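PDB 4DQN: putative branched-chain amino acid aminotransferase IlvE from Streptococcus mutans, which probably transfers the amino group of leucine, isoleucine or valine to 2-oxoglutarate with the help of pyridoxal 5'-phosphate, yielding glutamate and branched-chain 2-oxo acids. Local coordinates for residues T126-P131 with M155-Y160; A60-K65 with N80-R85. All coordinates share one frame; numbering follows the deposited sequence.

Interaction 1 of 2, residues T126-P131 with M155-Y160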
# COMPACT_ATOMS: atom_id res chain seq x y z
N THR A 126 9.78 14.13 23.32
CA THR A 126 10.94 13.49 22.70
C THR A 126 11.14 14.00 21.28
O THR A 126 10.31 14.73 20.74
CB THR A 126 10.74 11.96 22.61
OG1 THR A 126 9.53 11.68 21.88
CG2 THR A 126 10.64 11.34 24.00
N LEU A 127 12.26 13.62 20.67
CA LEU A 127 12.46 13.89 19.25
C LEU A 127 12.08 12.63 18.49
O LEU A 127 12.75 11.61 18.59
CB LEU A 127 13.92 14.28 18.95
CG LEU A 127 14.14 14.72 17.49
CD1 LEU A 127 13.51 16.07 17.25
CD2 LEU A 127 15.63 14.74 17.11
N TYR A 128 11.00 12.70 17.72
CA TYR A 128 10.56 11.54 16.94
C TYR A 128 11.29 11.50 15.60
O TYR A 128 11.34 12.49 14.88
CB TYR A 128 9.05 11.60 16.72
CG TYR A 128 8.49 10.43 15.93
CD1 TYR A 128 8.39 9.16 16.50
CD2 TYR A 128 8.07 10.60 14.62
CE1 TYR A 128 7.88 8.09 15.77
CE2 TYR A 128 7.55 9.54 13.88
CZ TYR A 128 7.46 8.30 14.46
OH TYR A 128 6.96 7.25 13.73
N LEU A 129 11.87 10.34 15.29
CA LEU A 129 12.56 10.13 14.03
C LEU A 129 11.69 9.29 13.12
O LEU A 129 11.14 8.28 13.56
CB LEU A 129 13.87 9.38 14.28
CG LEU A 129 15.13 10.22 14.51
CD1 LEU A 129 14.90 11.23 15.59
CD2 LEU A 129 16.32 9.36 14.88
N ARG A 130 11.57 9.71 11.87
CA ARG A 130 10.85 8.96 10.85
C ARG A 130 11.78 8.59 9.68
O ARG A 130 11.95 9.38 8.73
CB ARG A 130 9.68 9.80 10.33
CG ARG A 130 8.89 9.14 9.19
CD ARG A 130 8.17 7.90 9.70
NE ARG A 130 6.82 7.95 9.21
CZ ARG A 130 5.73 7.93 9.96
NH1 ARG A 130 5.79 7.80 11.29
NH2 ARG A 130 4.58 8.00 9.36
N PRO A 131 12.39 7.39 9.75
CA PRO A 131 13.11 6.84 8.60
C PRO A 131 12.11 6.39 7.55
O PRO A 131 11.04 5.88 7.89
CB PRO A 131 13.87 5.63 9.19
CG PRO A 131 13.88 5.88 10.69
CD PRO A 131 12.59 6.58 10.97
N MET A 155 11.07 15.37 14.25
CA MET A 155 10.15 16.38 14.75
C MET A 155 9.94 16.15 16.24
O MET A 155 9.88 15.00 16.70
CB MET A 155 8.81 16.34 14.02
CG MET A 155 8.03 15.04 14.23
SD MET A 155 7.47 14.31 12.68
CE MET A 155 9.04 13.76 11.98
N PRO A 156 9.86 17.24 17.01
CA PRO A 156 9.59 17.05 18.44
C PRO A 156 8.12 16.65 18.65
O PRO A 156 7.24 17.21 17.98
CB PRO A 156 9.88 18.44 19.02
CG PRO A 156 9.59 19.39 17.88
CD PRO A 156 10.05 18.65 16.64
N VAL A 157 7.86 15.68 19.52
CA VAL A 157 6.47 15.28 19.78
C VAL A 157 6.20 15.32 21.29
O VAL A 157 7.12 15.17 22.08
CB VAL A 157 6.13 13.88 19.20
CG1 VAL A 157 6.32 13.88 17.68
CG2 VAL A 157 6.98 12.78 19.84
N GLY A 158 4.95 15.53 21.67
CA GLY A 158 4.62 15.70 23.08
C GLY A 158 4.45 14.39 23.82
O GLY A 158 4.40 13.33 23.19
N ASN A 159 4.35 14.49 25.15
CA ASN A 159 4.11 13.34 26.03
C ASN A 159 2.86 12.57 25.63
O ASN A 159 2.89 11.34 25.55
CB ASN A 159 3.98 13.82 27.50
CG ASN A 159 3.89 12.66 28.51
OD1 ASN A 159 3.30 11.61 28.24
ND2 ASN A 159 4.46 12.88 29.70
N TYR A 160 1.78 13.31 25.40
CA TYR A 160 0.45 12.75 25.13
C TYR A 160 -0.24 12.28 26.42
O TYR A 160 -1.47 12.31 26.52
CB TYR A 160 0.48 11.67 24.04
CG TYR A 160 -0.84 10.94 23.82
CD1 TYR A 160 -2.03 11.64 23.64
CD2 TYR A 160 -0.88 9.55 23.76
CE1 TYR A 160 -3.24 10.98 23.44
CE2 TYR A 160 -2.08 8.88 23.55
CZ TYR A 160 -3.25 9.60 23.39
OH TYR A 160 -4.44 8.93 23.19
O HOH W 1 7.11 11.81 23.42
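The open end of a long antiparallel beta hairpin, built from strands 126-136 and 147-157, is closed by T126-Y128 pairing with M155-V157. T126 and V157 form a hydrogen-bonded pair, the N of V157 giving to T126 O at 2.9 Å and the N of T126 giving back to V157 O. Y128 and M155 repeat the pattern, with Y128 N 2.8 Å from M155 O; here the donor stands 27° off the carbonyl plane. Between them L127 faces P156 as a non-hydrogen-bonded pair. P156 CA makes a CA-H...O contact of 3.3 Å with T126 O, which already accepts from V157 N. L127 lays CD1 beside the P156 ring, on the opposite face of the sheet from Y128 and V157.

On that other face, T126 OG1 sits between its own N and carbonyl carbon (chi1 57°), touches V157 CG2 at 3.4 Å and donates to a water that in turn donates to G158 O, just past the strand end. V157 CG1 touches Y128 CB at 3.7 Å. M155, bent at chi2 and chi3, brings its CE to the edge of the Y128 ring, 4.2 Å from CD2. The hairpin belongs to the antiparallel sheet of the class-IV aminotransferase fold, where strand 59-68 flanks 126-136 on its other side. The Y128 side chain lies about 6 Å from that of K188, predicted to carry the cofactor, which is not attached to it here. Y128 OH accepts a weak, bent bond from R130 NH1, with an N-H...O angle of 125°. R130 NE hydrogen-bonds to ND1 of H55 of the second subunit, whose I140 packs on Y128, R130 and M155.

Interaction 2 of 2, residues A60-K65 with N80-R85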
# COMPACT_ATOMS: atom_id res chain seq x y z
N ALA A 60 8.34 1.96 2.79
CA ALA A 60 8.36 1.46 4.14
C ALA A 60 8.86 2.55 5.06
O ALA A 60 9.58 3.46 4.62
CB ALA A 60 9.28 0.25 4.24
N PHE A 61 8.50 2.48 6.33
CA PHE A 61 9.00 3.48 7.25
C PHE A 61 9.25 2.88 8.62
O PHE A 61 8.89 1.74 8.89
CB PHE A 61 8.06 4.70 7.32
CG PHE A 61 6.74 4.44 8.01
CD1 PHE A 61 6.60 4.67 9.38
CD2 PHE A 61 5.65 4.01 7.29
CE1 PHE A 61 5.38 4.45 10.01
CE2 PHE A 61 4.42 3.78 7.91
CZ PHE A 61 4.29 4.00 9.28
N GLU A 62 9.94 3.65 9.46
CA GLU A 62 10.14 3.30 10.85
C GLU A 62 9.78 4.48 11.72
O GLU A 62 9.44 5.57 11.21
CB GLU A 62 11.59 2.87 11.09
CG GLU A 62 11.80 1.40 10.85
CD GLU A 62 11.01 0.54 11.83
OE1 GLU A 62 10.79 0.98 12.98
OE2 GLU A 62 10.62 -0.59 11.44
N GLY A 63 9.81 4.26 13.02
CA GLY A 63 9.52 5.31 13.98
C GLY A 63 10.28 4.98 15.24
O GLY A 63 10.18 3.87 15.77
N LEU A 64 11.05 5.95 15.73
CA LEU A 64 11.82 5.75 16.96
C LEU A 64 12.08 7.10 17.58
O LEU A 64 11.98 8.13 16.91
CB LEU A 64 13.12 4.98 16.69
CG LEU A 64 14.23 5.58 15.81
CD1 LEU A 64 15.55 4.87 16.03
CD2 LEU A 64 13.85 5.57 14.31
N LYS A 65 12.38 7.11 18.88
CA LYS A 65 12.50 8.38 19.59
C LYS A 65 13.90 8.61 20.16
O LYS A 65 14.62 7.66 20.48
CB LYS A 65 11.46 8.44 20.73
CG LYS A 65 10.05 8.73 20.23
CD LYS A 65 9.01 8.47 21.32
CE LYS A 65 7.64 9.00 20.93
NZ LYS A 65 6.62 8.70 21.97
N ASN A 80 18.68 -0.55 16.97
CA ASN A 80 19.03 -1.79 16.27
C ASN A 80 17.79 -2.61 15.92
O ASN A 80 17.73 -3.26 14.87
CB ASN A 80 19.98 -2.65 17.11
CG ASN A 80 19.36 -3.10 18.42
OD1 ASN A 80 18.85 -2.28 19.19
ND2 ASN A 80 19.37 -4.40 18.66
N MET A 81 16.79 -2.57 16.80
CA MET A 81 15.54 -3.30 16.56
C MET A 81 14.74 -2.70 15.41
O MET A 81 14.21 -3.43 14.57
CB MET A 81 14.67 -3.34 17.83
CG MET A 81 15.29 -4.13 18.97
SD MET A 81 15.46 -5.91 18.66
CE MET A 81 13.75 -6.40 18.89
N ASN A 82 14.66 -1.37 15.36
CA ASN A 82 14.04 -0.71 14.20
C ASN A 82 14.75 -1.02 12.88
O ASN A 82 14.11 -1.19 11.84
CB ASN A 82 14.00 0.80 14.42
CG ASN A 82 13.23 1.18 15.66
OD1 ASN A 82 13.80 1.28 16.75
ND2 ASN A 82 11.92 1.36 15.51
N ALA A 83 16.08 -1.08 12.92
CA ALA A 83 16.85 -1.35 11.72
C ALA A 83 16.57 -2.75 11.20
O ALA A 83 16.47 -2.97 9.99
CB ALA A 83 18.36 -1.17 12.00
N GLU A 84 16.47 -3.71 12.11
CA GLU A 84 16.25 -5.10 11.74
C GLU A 84 14.84 -5.29 11.22
O GLU A 84 14.61 -6.04 10.27
CB GLU A 84 16.57 -6.04 12.92
CG GLU A 84 18.06 -6.00 13.29
CD GLU A 84 18.44 -6.88 14.48
OE1 GLU A 84 17.53 -7.47 15.12
OE2 GLU A 84 19.66 -6.96 14.78
N ARG A 85 13.89 -4.58 11.82
CA ARG A 85 12.52 -4.63 11.33
C ARG A 85 12.40 -4.02 9.93
O ARG A 85 11.68 -4.55 9.07
CB ARG A 85 11.55 -3.96 12.31
CG ARG A 85 10.09 -4.07 11.87
CD ARG A 85 9.11 -3.60 12.93
NE ARG A 85 9.21 -2.16 13.19
CZ ARG A 85 8.47 -1.51 14.10
NH1 ARG A 85 7.59 -2.16 14.83
NH2 ARG A 85 8.62 -0.19 14.26
O HOH W 2 7.95 2.50 15.41
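N82 and R85, one helical turn apart on helix 79-92, reach the carboxylate of E62, which sits in the short break of strand 59-68. The helix follows the hairpin of strands 59-68 and 74-77 in this class-IV aminotransferase and lies against the antiparallel sheet through this buried polar cluster.

N82 comes first. Its CG lies beside the backbone N, directing the amide at the strand, and ND2 gives an almost straight bond of 2.8 Å to E62 OE1, N-H...O angle 176°. E62 OE1 lies in the amide plane of N82, but the donor approaches from above the carboxylate plane, the two planes being 71° apart. The other branch, N82 OD1, rests against L64 CB at 3.8 Å, while helix 100-113 meets N82 through F103.

R85 follows with CG anti to its N, and the bend at chi3 brings the guanidinium round, side-on to E62. NE meets OE2 of E62 at 2.7 Å on the syn lone pair, and NH2 meets OE1 of E62 at 2.8 Å, making a two-pronged salt bridge in nearly coplanar groups, 27° apart. OE1 of E62 thus takes two strong donors plus a weak one from G63 N. R85 NH1 hydrogen-bonds to P249 O. The R85 side chain is about 4 Å from that of K188, the predicted cofactor lysine. A water near the guanidinium plane donates to G63 O at 2.6 Å and weakly accepts from R85 NH2.

How the interactions relate
Both contacts are buried and hold the same antiparallel sheet, meeting along strands 126-136 and 59-68. Interaction 1 joins strand to strand, mostly by backbone bonds and apolar side chains, near the subunit interface. Interaction 2 joins strand to helix through a salt bridge and an amide hydrogen bond to one carboxylate, deep in the same chain. The two are stitched by neighbouring-strand bonds: L129 N to L64 O, 2.7 Å, and E62 N to P131 O, 2.9 Å, both probable hydrogen bonds. Y128 OH also packs on G63 CA at 3.2 Å. Y128 brings interaction 1, and R85 interaction 2, near the predicted cofactor lysine K188, R85 being the nearer.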